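Local coordinates for protein DyP-type peroxidase (Pleurotus ostreatus PC15, PDB 6FSK) that probably uses heme b and hydrogen peroxide to oxidise dyes and other substrates, and probably also oxidises Mn(II) at a non-canonical site, at residues A[126-131]-A[242-247]; A[109-114]-A[462-467]; A[104-109]-A[118-123]. The protein carries 1 engineered substitution. One frame throughout, in Å; residues are numbered along the deposited sequence.

Contact 1: A[126-131]-A[242-247]. With HEM (protoporphyrin IX containing Fe), chain C.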
loop_
_atom_site.group_PDB
_atom_site.type_symbol
_atom_site.label_atom_id
_atom_site.label_comp_id
_atom_site.label_asym_id
_atom_site.label_seq_id
_atom_site.Cartn_x
_atom_site.Cartn_y
_atom_site.Cartn_z
ATOM N N ALA A 126 -2.913 -18.165 -11.134
ATOM C CA ALA A 126 -3.850 -18.229 -12.255
ATOM C C ALA A 126 -5.090 -17.384 -12.201
ATOM O O ALA A 126 -5.464 -16.742 -13.201
ATOM C CB ALA A 126 -4.182 -19.695 -12.530
ATOM N N PRO A 127 -5.729 -17.296 -11.062
ATOM C CA PRO A 127 -6.962 -16.537 -11.020
ATOM C C PRO A 127 -6.747 -15.049 -11.312
ATOM O O PRO A 127 -7.594 -14.378 -11.890
ATOM C CB PRO A 127 -7.482 -16.744 -9.628
ATOM C CG PRO A 127 -6.814 -17.976 -9.159
ATOM C CD PRO A 127 -5.520 -18.124 -9.846
ATOM N N PHE A 128 -5.543 -14.532 -11.002
ATOM C CA PHE A 128 -5.293 -13.107 -11.262
ATOM C C PHE A 128 -4.917 -12.785 -12.669
ATOM O O PHE A 128 -4.782 -11.625 -13.040
ATOM C CB PHE A 128 -4.246 -12.562 -10.223
ATOM C CG PHE A 128 -4.804 -12.469 -8.811
ATOM C CD1 PHE A 128 -5.674 -11.405 -8.492
ATOM C CD2 PHE A 128 -4.537 -13.396 -7.838
ATOM C CE1 PHE A 128 -6.233 -11.339 -7.233
ATOM C CE2 PHE A 128 -5.090 -13.307 -6.551
ATOM C CZ PHE A 128 -5.912 -12.257 -6.264
ATOM N N LEU A 129 -4.795 -13.850 -13.492
ATOM C CA LEU A 129 -4.623 -13.715 -14.900
ATOM C C LEU A 129 -5.955 -13.657 -15.581
ATOM O O LEU A 129 -6.013 -13.313 -16.747
ATOM C CB LEU A 129 -3.687 -14.811 -15.445
ATOM C CG LEU A 129 -2.279 -14.772 -14.943
ATOM C CD1 LEU A 129 -1.528 -15.917 -15.612
ATOM C CD2 LEU A 129 -1.651 -13.448 -15.283
ATOM N N LYS A 130 -7.040 -13.937 -14.899
ATOM C CA LYS A 130 -8.385 -13.782 -15.473
ATOM C C LYS A 130 -8.870 -12.389 -15.370
ATOM O O LYS A 130 -8.415 -11.614 -14.517
ATOM C CB LYS A 130 -9.389 -14.703 -14.814
ATOM C CG LYS A 130 -9.012 -16.151 -14.857
ATOM C CD LYS A 130 -10.142 -17.082 -14.415
ATOM C CE LYS A 130 -9.851 -18.537 -14.856
ATOM N NZ LYS A 130 -8.415 -18.989 -14.553
ATOM N N ASP A 131 -9.835 -12.009 -16.192
ATOM C CA ASP A 131 -10.472 -10.711 -16.042
ATOM C C ASP A 131 -11.265 -10.721 -14.730
ATOM O O ASP A 131 -12.077 -11.607 -14.410
ATOM C CB ASP A 131 -11.514 -10.478 -17.169
ATOM C CG ASP A 131 -10.907 -10.172 -18.555
ATOM O OD1 ASP A 131 -9.721 -10.204 -18.778
ATOM O OD2 ASP A 131 -11.764 -9.892 -19.459
ATOM N N PHE A 242 -4.595 -2.908 -5.528
ATOM C CA PHE A 242 -4.346 -4.165 -4.800
ATOM C C PHE A 242 -3.130 -4.861 -5.348
ATOM O O PHE A 242 -3.030 -4.991 -6.569
ATOM C CB PHE A 242 -5.532 -5.105 -4.896
ATOM C CG PHE A 242 -5.262 -6.456 -4.317
ATOM C CD1 PHE A 242 -5.104 -6.652 -2.961
ATOM C CD2 PHE A 242 -5.169 -7.552 -5.150
ATOM C CE1 PHE A 242 -4.896 -7.954 -2.453
ATOM C CE2 PHE A 242 -4.910 -8.812 -4.623
ATOM C CZ PHE A 242 -4.707 -8.964 -3.321
ATOM N N ARG A 243 -2.212 -5.271 -4.464
ATOM C CA ARG A 243 -1.011 -6.059 -4.831
ATOM C C ARG A 243 -0.878 -7.209 -3.890
ATOM O O ARG A 243 -0.853 -7.046 -2.674
ATOM C CB ARG A 243 0.269 -5.216 -4.808
ATOM C CG ARG A 243 0.204 -4.018 -5.764
ATOM C CD ARG A 243 0.691 -4.373 -7.154
ATOM N NE ARG A 243 2.119 -4.616 -7.314
ATOM C CZ ARG A 243 2.682 -5.303 -8.295
ATOM N NH1 ARG A 243 1.957 -5.968 -9.173
ATOM N NH2 ARG A 243 3.999 -5.386 -8.304
ATOM N N TYR A 244 -0.836 -8.414 -4.458
ATOM C CA TYR A 244 -0.691 -9.626 -3.621
ATOM C C TYR A 244 0.774 -9.965 -3.460
ATOM O O TYR A 244 1.399 -10.478 -4.436
ATOM C CB TYR A 244 -1.427 -10.732 -4.354
ATOM C CG TYR A 244 -1.700 -12.006 -3.602
ATOM C CD1 TYR A 244 -1.601 -12.116 -2.259
ATOM C CD2 TYR A 244 -2.214 -13.096 -4.308
ATOM C CE1 TYR A 244 -1.962 -13.292 -1.586
ATOM C CE2 TYR A 244 -2.526 -14.250 -3.644
ATOM C CZ TYR A 244 -2.446 -14.336 -2.316
ATOM O OH TYR A 244 -2.804 -15.556 -1.672
ATOM N N LEU A 245 1.348 -9.473 -2.378
ATOM C CA LEU A 245 2.828 -9.419 -2.275
ATOM C C LEU A 245 3.377 -10.476 -1.366
ATOM O O LEU A 245 3.243 -10.391 -0.162
ATOM C CB LEU A 245 3.315 -8.047 -1.849
ATOM C CG LEU A 245 2.937 -6.940 -2.822
ATOM C CD1 LEU A 245 3.463 -5.577 -2.259
ATOM C CD2 LEU A 245 3.470 -7.072 -4.232
ATOM N N PHE A 246 3.950 -11.530 -1.926
ATOM C CA PHE A 246 4.508 -12.598 -1.058
ATOM C C PHE A 246 5.863 -12.112 -0.557
ATOM O O PHE A 246 6.592 -11.440 -1.308
ATOM C CB PHE A 246 4.658 -13.905 -1.873
ATOM C CG PHE A 246 3.382 -14.635 -2.041
ATOM C CD1 PHE A 246 2.379 -14.154 -2.832
ATOM C CD2 PHE A 246 3.136 -15.817 -1.373
ATOM C CE1 PHE A 246 1.130 -14.774 -2.914
ATOM C CE2 PHE A 246 1.922 -16.484 -1.523
ATOM C CZ PHE A 246 0.928 -15.960 -2.295
ATOM N N GLN A 247 6.179 -12.446 0.671
ATOM C CA GLN A 247 7.461 -12.083 1.258
ATOM C C GLN A 247 8.290 -13.334 1.548
ATOM O O GLN A 247 7.790 -14.316 2.066
ATOM C CB GLN A 247 7.224 -11.309 2.524
ATOM C CG GLN A 247 6.595 -9.932 2.202
ATOM C CD GLN A 247 6.200 -9.217 3.460
ATOM O OE1 GLN A 247 5.046 -8.963 3.654
ATOM N NE2 GLN A 247 7.113 -8.752 4.229
HETATM C CHA HEM C . 6.146 2.625 4.520
HETATM C CHB HEM C . 6.923 -2.132 4.479
HETATM C CHC HEM C . 5.166 -2.314 0.001
HETATM C CHD HEM C . 4.669 2.505 -0.092
HETATM C C1A HEM C . 6.517 1.348 4.943
HETATM C C2A HEM C . 7.047 1.004 6.225
HETATM C C3A HEM C . 7.220 -0.325 6.238
HETATM C C4A HEM C . 6.871 -0.791 4.931
HETATM C CMA HEM C . 7.810 -1.137 7.339
HETATM C CAA HEM C . 7.372 1.998 7.330
HETATM C CBA HEM C . 6.297 2.269 8.375
HETATM C CGA HEM C . 5.126 3.041 7.826
HETATM O O1A HEM C . 5.223 4.251 7.612
HETATM O O2A HEM C . 4.055 2.414 7.626
HETATM C C1B HEM C . 6.522 -2.643 3.241
HETATM C C2B HEM C . 6.505 -3.981 2.862
HETATM C C3B HEM C . 5.982 -4.087 1.612
HETATM C C4B HEM C . 5.698 -2.700 1.217
HETATM C CMB HEM C . 7.022 -5.138 3.680
HETATM C CAB HEM C . 5.739 -5.224 0.697
HETATM C CBB HEM C . 5.617 -6.466 1.112
HETATM C C1C HEM C . 4.945 -1.068 -0.499
HETATM C C2C HEM C . 4.529 -0.680 -1.780
HETATM C C3C HEM C . 4.407 0.677 -1.845
HETATM C C4C HEM C . 4.696 1.161 -0.516
HETATM C CMC HEM C . 4.238 -1.653 -2.891
HETATM C CAC HEM C . 4.091 1.616 -2.956
HETATM C CBC HEM C . 4.339 1.349 -4.254
HETATM C C1D HEM C . 4.981 2.904 1.211
HETATM C C2D HEM C . 4.755 4.321 1.634
HETATM C C3D HEM C . 5.140 4.324 2.968
HETATM C C4D HEM C . 5.628 2.985 3.252
HETATM C CMD HEM C . 4.202 5.445 0.853
HETATM C CAD HEM C . 5.193 5.514 3.920
HETATM C CBD HEM C . 6.456 6.307 3.803
HETATM C CGD HEM C . 6.416 7.546 4.663
HETATM O O1D HEM C . 7.426 7.678 5.398
HETATM O O2D HEM C . 5.427 8.249 4.688
HETATM N NA HEM C . 6.503 0.247 4.084
HETATM N NB HEM C . 6.111 -1.863 2.212
HETATM N NC HEM C . 5.171 0.118 0.241
HETATM N ND HEM C . 5.563 2.191 2.177
HETATM FE FE HEM C . 5.914 0.195 2.165
#

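Contact 2: A[109-114]-A[462-467]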
loop_
_atom_site.group_PDB
_atom_site.type_symbol
_atom_site.label_atom_id
_atom_site.label_comp_id
_atom_site.label_asym_id
_atom_site.label_seq_id
_atom_site.Cartn_x
_atom_site.Cartn_y
_atom_site.Cartn_z
ATOM N N LEU A 109 5.583 -2.044 -14.263
ATOM C CA LEU A 109 5.871 -2.084 -12.807
ATOM C C LEU A 109 7.117 -2.864 -12.504
ATOM O O LEU A 109 7.754 -2.714 -11.411
ATOM C CB LEU A 109 4.716 -2.622 -11.969
ATOM C CG LEU A 109 3.372 -1.919 -12.052
ATOM C CD1 LEU A 109 2.338 -2.674 -11.228
ATOM C CD2 LEU A 109 3.455 -0.482 -11.638
ATOM N N GLY A 110 7.516 -3.775 -13.401
ATOM C CA GLY A 110 8.699 -4.591 -13.196
ATOM C C GLY A 110 8.456 -6.012 -12.720
ATOM O O GLY A 110 9.428 -6.702 -12.354
ATOM N N ASP A 111 7.221 -6.468 -12.726
ATOM C CA ASP A 111 6.868 -7.784 -12.243
ATOM C C ASP A 111 7.570 -8.831 -13.114
ATOM O O ASP A 111 7.704 -8.679 -14.308
ATOM C CB ASP A 111 5.375 -8.055 -12.324
ATOM C CG ASP A 111 4.557 -7.337 -11.231
ATOM O OD1 ASP A 111 5.083 -6.334 -10.695
ATOM O OD2 ASP A 111 3.396 -7.711 -10.956
ATOM N N PRO A 112 7.951 -9.935 -12.471
ATOM C CA PRO A 112 8.379 -11.111 -13.271
ATOM C C PRO A 112 7.288 -11.555 -14.230
ATOM O O PRO A 112 6.075 -11.433 -13.940
ATOM C CB PRO A 112 8.639 -12.184 -12.226
ATOM C CG PRO A 112 8.775 -11.474 -10.906
ATOM C CD PRO A 112 7.830 -10.277 -11.043
ATOM N N GLY A 113 7.687 -12.079 -15.390
ATOM C CA GLY A 113 6.693 -12.414 -16.375
ATOM C C GLY A 113 7.355 -12.876 -17.646
ATOM O O GLY A 113 8.550 -13.023 -17.640
ATOM N N SER A 114 6.532 -13.127 -18.643
ATOM C CA SER A 114 7.074 -13.496 -19.975
ATOM C C SER A 114 6.311 -12.825 -21.035
ATOM O O SER A 114 5.199 -12.358 -20.820
ATOM C CB SER A 114 7.049 -15.017 -20.135
ATOM O OG SER A 114 5.753 -15.505 -19.884
ATOM N N VAL A 462 10.446 -9.633 -2.136
ATOM C CA VAL A 462 8.961 -9.462 -2.318
ATOM C C VAL A 462 8.654 -9.907 -3.714
ATOM O O VAL A 462 9.342 -9.510 -4.651
ATOM C CB VAL A 462 8.573 -7.949 -2.080
ATOM C CG1 VAL A 462 7.086 -7.792 -2.384
ATOM C CG2 VAL A 462 8.791 -7.612 -0.629
ATOM N N VAL A 463 7.662 -10.777 -3.849
ATOM C CA VAL A 463 7.292 -11.401 -5.122
ATOM C C VAL A 463 5.792 -11.119 -5.379
ATOM O O VAL A 463 4.936 -11.616 -4.638
ATOM C CB VAL A 463 7.455 -12.842 -5.004
ATOM C CG1 VAL A 463 7.105 -13.552 -6.339
ATOM C CG2 VAL A 463 8.955 -13.203 -4.731
ATOM N N PRO A 464 5.437 -10.304 -6.361
ATOM C CA PRO A 464 4.038 -10.111 -6.651
ATOM C C PRO A 464 3.416 -11.322 -7.315
ATOM O O PRO A 464 4.022 -11.862 -8.257
ATOM C CB PRO A 464 4.046 -8.943 -7.604
ATOM C CG PRO A 464 5.408 -8.993 -8.284
ATOM C CD PRO A 464 6.321 -9.595 -7.300
ATOM N N ARG A 465 2.235 -11.747 -6.827
ATOM C CA ARG A 465 1.551 -12.871 -7.408
ATOM C C ARG A 465 0.135 -12.589 -7.846
ATOM O O ARG A 465 -0.633 -13.526 -8.186
ATOM C CB ARG A 465 1.626 -14.018 -6.433
ATOM C CG ARG A 465 3.048 -14.568 -6.248
ATOM C CD ARG A 465 3.588 -15.370 -7.433
ATOM N NE ARG A 465 2.881 -16.662 -7.563
ATOM C CZ ARG A 465 2.817 -17.366 -8.674
ATOM N NH1 ARG A 465 3.387 -16.931 -9.753
ATOM N NH2 ARG A 465 2.240 -18.563 -8.626
ATOM N N GLY A 466 -0.220 -11.308 -7.938
ATOM C CA GLY A 466 -1.525 -10.935 -8.405
ATOM C C GLY A 466 -1.774 -9.470 -8.089
ATOM O O GLY A 466 -1.065 -8.874 -7.269
ATOM N N GLY A 467 -2.786 -8.925 -8.732
ATOM C CA GLY A 467 -3.119 -7.528 -8.471
ATOM C C GLY A 467 -4.139 -7.037 -9.422
ATOM O O GLY A 467 -4.364 -7.625 -10.449
#

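Contact 3: A[104-109]-A[118-123]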
loop_
_atom_site.group_PDB
_atom_site.type_symbol
_atom_site.label_atom_id
_atom_site.label_comp_id
_atom_site.label_asym_id
_atom_site.label_seq_id
_atom_site.Cartn_x
_atom_site.Cartn_y
_atom_site.Cartn_z
ATOM N N LYS A 104 -1.588 -5.802 -17.552
ATOM C CA LYS A 104 -0.718 -5.224 -18.593
ATOM C C LYS A 104 0.281 -4.244 -17.980
ATOM O O LYS A 104 1.444 -4.239 -18.318
ATOM C CB LYS A 104 -1.530 -4.507 -19.633
ATOM C CG LYS A 104 -2.184 -5.475 -20.575
ATOM C CD LYS A 104 -3.086 -4.784 -21.539
ATOM C CE LYS A 104 -3.762 -5.810 -22.450
ATOM N NZ LYS A 104 -5.051 -5.229 -22.881
ATOM N N ASP A 105 -0.159 -3.478 -16.967
ATOM C CA ASP A 105 0.707 -2.447 -16.389
ATOM C C ASP A 105 1.876 -3.078 -15.611
ATOM O O ASP A 105 2.915 -2.457 -15.449
ATOM C CB ASP A 105 -0.095 -1.557 -15.443
ATOM C CG ASP A 105 0.545 -0.195 -15.200
ATOM O OD1 ASP A 105 1.032 0.428 -16.140
ATOM O OD2 ASP A 105 0.526 0.291 -13.987
ATOM N N ALA A 106 1.698 -4.326 -15.169
ATOM C CA ALA A 106 2.675 -5.021 -14.380
ATOM C C ALA A 106 4.007 -5.163 -15.144
ATOM O O ALA A 106 5.090 -5.235 -14.569
ATOM C CB ALA A 106 2.175 -6.407 -14.006
ATOM N N GLU A 107 3.970 -5.147 -16.480
ATOM C CA GLU A 107 5.220 -5.160 -17.249
ATOM C C GLU A 107 6.076 -3.948 -16.898
ATOM O O GLU A 107 7.239 -4.095 -16.541
ATOM C CB GLU A 107 4.908 -5.132 -18.755
ATOM C CG GLU A 107 6.158 -5.362 -19.607
ATOM C CD GLU A 107 5.913 -5.356 -21.110
ATOM O OE1 GLU A 107 4.739 -5.288 -21.583
ATOM O OE2 GLU A 107 6.961 -5.486 -21.831
ATOM N N ILE A 108 5.455 -2.771 -16.924
ATOM C CA ILE A 108 6.157 -1.550 -16.566
ATOM C C ILE A 108 6.454 -1.457 -15.084
ATOM O O ILE A 108 7.506 -0.896 -14.706
ATOM C CB ILE A 108 5.429 -0.354 -17.149
ATOM C CG1 ILE A 108 5.678 -0.367 -18.719
ATOM C CG2 ILE A 108 5.870 0.945 -16.541
ATOM C CD1 ILE A 108 4.802 0.681 -19.375
ATOM N N LEU A 109 5.583 -2.044 -14.263
ATOM C CA LEU A 109 5.871 -2.084 -12.807
ATOM C C LEU A 109 7.117 -2.864 -12.504
ATOM O O LEU A 109 7.754 -2.714 -11.411
ATOM C CB LEU A 109 4.716 -2.622 -11.969
ATOM C CG LEU A 109 3.372 -1.919 -12.052
ATOM C CD1 LEU A 109 2.338 -2.674 -11.228
ATOM C CD2 LEU A 109 3.455 -0.482 -11.638
ATOM N N ASP A 118 4.250 -8.645 -28.341
ATOM C CA ASP A 118 4.002 -7.521 -27.443
ATOM C C ASP A 118 3.183 -7.913 -26.200
ATOM O O ASP A 118 2.948 -7.040 -25.337
ATOM C CB ASP A 118 3.245 -6.405 -28.180
ATOM C CG ASP A 118 4.026 -5.826 -29.374
ATOM O OD1 ASP A 118 5.227 -5.472 -29.233
ATOM O OD2 ASP A 118 3.402 -5.702 -30.459
ATOM N N ALA A 119 2.706 -9.169 -26.117
ATOM C CA ALA A 119 1.794 -9.574 -25.040
ATOM C C ALA A 119 2.581 -10.065 -23.816
ATOM O O ALA A 119 3.194 -11.128 -23.858
ATOM C CB ALA A 119 0.876 -10.682 -25.522
ATOM N N PHE A 120 2.504 -9.302 -22.729
ATOM C CA PHE A 120 3.158 -9.676 -21.467
ATOM C C PHE A 120 2.193 -10.444 -20.583
ATOM O O PHE A 120 1.053 -10.005 -20.460
ATOM C CB PHE A 120 3.546 -8.402 -20.740
ATOM C CG PHE A 120 4.177 -8.632 -19.378
ATOM C CD1 PHE A 120 5.427 -9.073 -19.225
ATOM C CD2 PHE A 120 3.432 -8.375 -18.229
ATOM C CE1 PHE A 120 6.029 -9.280 -17.985
ATOM C CE2 PHE A 120 4.027 -8.555 -17.006
ATOM C CZ PHE A 120 5.323 -9.046 -16.883
ATOM N N THR A 121 2.608 -11.568 -19.968
ATOM C CA THR A 121 1.863 -12.225 -18.956
ATOM C C THR A 121 2.662 -12.208 -17.696
ATOM O O THR A 121 3.745 -12.744 -17.658
ATOM C CB THR A 121 1.556 -13.681 -19.353
ATOM O OG1 THR A 121 0.912 -13.607 -20.603
ATOM C CG2 THR A 121 0.614 -14.380 -18.361
ATOM N N PRO A 122 2.155 -11.560 -16.614
ATOM C CA PRO A 122 2.945 -11.577 -15.395
ATOM C C PRO A 122 2.938 -12.972 -14.767
ATOM O O PRO A 122 1.926 -13.762 -14.967
ATOM C CB PRO A 122 2.130 -10.622 -14.450
ATOM C CG PRO A 122 0.853 -10.518 -15.009
ATOM C CD PRO A 122 0.917 -10.757 -16.479
ATOM N N ALA A 123 3.961 -13.263 -13.966
ATOM C CA ALA A 123 4.066 -14.568 -13.289
ATOM C C ALA A 123 3.239 -14.477 -12.028
ATOM O O ALA A 123 3.724 -14.331 -10.900
ATOM C CB ALA A 123 5.470 -14.894 -12.996
HETATM O O HOH W 1 4.423 -5.084 -24.199
#

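Contact 1: A[126-131]-A[242-247]
Phe128 pushes the far end of its ring into the notch between Phe242 and Tyr244, two residues on the same side of strand 242-247. Its CE2 meets CD2 of Tyr244 at 3.7 Å, and its CE1 lies 3.9 Å from CE2 of Phe242. One ring thus spans two neighbours that are themselves two positions apart on the strand. Neither pair is a regular stack: the plane of Phe128 is turned 34° from that of Phe242, with centroids 6.0 Å apart, and 60° from that of Tyr244. In both cases the side chains cross at about a right angle. The two strand residues share a first torsion, each carrying CG opposite its backbone N, and their rings flank the end of Phe128. No hydrogen bond joins the segments, so the contact rests on apolar surface. Within 126-131 the backbone turns back on itself through bonds from Leu129 N to Ala126 O and from Lys130 N to Pro127 O, and Phe128 projects from that turn. Phe25 meets Phe128 edge-to-face and also touches the Phe242 ring, while Phe360 meets Tyr244. Of the alternate residues of the strand, Leu245 and Gln247 border the cofactor: Leu245 CD1 comes within 3.7 Å of heme CAB, and Gln247 OE1 within 3.6 Å of heme CBB. The arrangement is an aromatic cluster on one side of a strand whose other side lines the heme pocket, within the ferredoxin-like alpha+beta architecture of DyP-type peroxidases.

Contact 2: A[109-114]-A[462-467]
This is a small van der Waals contact, without a hydrogen bond between the segments, where the turn leaving helix 102-109 rests on strand 462-472 of the large antiparallel sheet. Pro464 is central to it, and its ring meets both Asp111 and Pro112. The carboxylate of Asp111 lies against CB and CG of the proline: CG of Asp111 is 3.5 Å from CG of Pro464, and OD2 is 3.6 Å from CB of Pro464. The two side chains run past each other in opposite directions. Pro112 and Pro464 instead reach toward each other, CD of Pro112 lying 3.9 Å from Pro464 CG. A Schellman motif ends the helix just before, with Gly110 at positive phi (101°) turning the chain toward these residues. The oxygens of Asp111 are occupied by other partners: OD1 forms a salt bridge with Arg243 and accepts a hydrogen bond from Gln433, while OD2 accepts one from Trp124. These bonds hold the carboxylate against the proline and would probably favour its ionised form. Gln433 also packs on Pro112 and Pro464, and Arg243 of the adjoining strand touches Pro464.

Contact 3: A[104-109]-A[118-123]
Glu107 lies across one face of the Phe120 ring, and the orientation of these two side chains sets the character of the contact. CB of Glu107 stands over that face in a CH-pi contact, 3.8 Å from the Phe120 ring centroid and 19° off the ring normal, displaced somewhat toward the rim. From there the chain continues outward with CG opposite the backbone N and stays extended, which carries CG over CD1 and CG of the ring and brings the carboxylate to the base of the phenylalanine. Its OE1 reaches CB of Phe120 at 3.4 Å. The carboxylate and ring planes are only 15° apart, so the acid group lies nearly parallel to the aromatic ring. Phe120 in turn directs its ring against the helix, with CG opposite its own backbone N, and its far side meets the helix backbone, where CE2 comes 3.4 Å from Glu107 N.

Ala106 completes the apolar part. Its CB is 4.1 Å from CE2 of Phe120 and 4.2 Å from CB of Pro122, the next residue but one along the strand and turned to the same side. The polar end of Glu107 is divided between two partners: OE2 makes a salt bridge with Lys115, whereas OE1 accepts a hydrogen bond of 2.6 Å from a water that also donates to Asp118 O. The water thus links the acid to the residue just before strand 119-122.

Helix 104-109 and strand 119-122 cross at 81°, nearly perpendicular, with axes 7.4 Å apart. The strand pairs with 113-116 in a two-stranded antiparallel hairpin lying against one side of the helix, while Asp105, Ile108 and Leu109 meet helix 393-401.

From the N terminus, helix 102-109 comes first, and contact 3 closes a short loop by folding hairpin strand 119-122 back on it. Segment 126-131 follows, and contact 1 closes when strand 238-247 packs on it, so these two loops lie in series. Contact 2 is reached last, when strand 462-472 returns to the end of the helix; its long loop encloses contact 1 and crosses contact 3, with which it shares Leu109. Strands 238-247 and 462-472 are neighbours in the large sheet, and Tyr244 O with Arg465 N is a probable backbone bond between them. Contacts 1 and 2 thus reach this sheet, whereas contact 3 ties the helix to the hairpin that continues from the 109-114 turn.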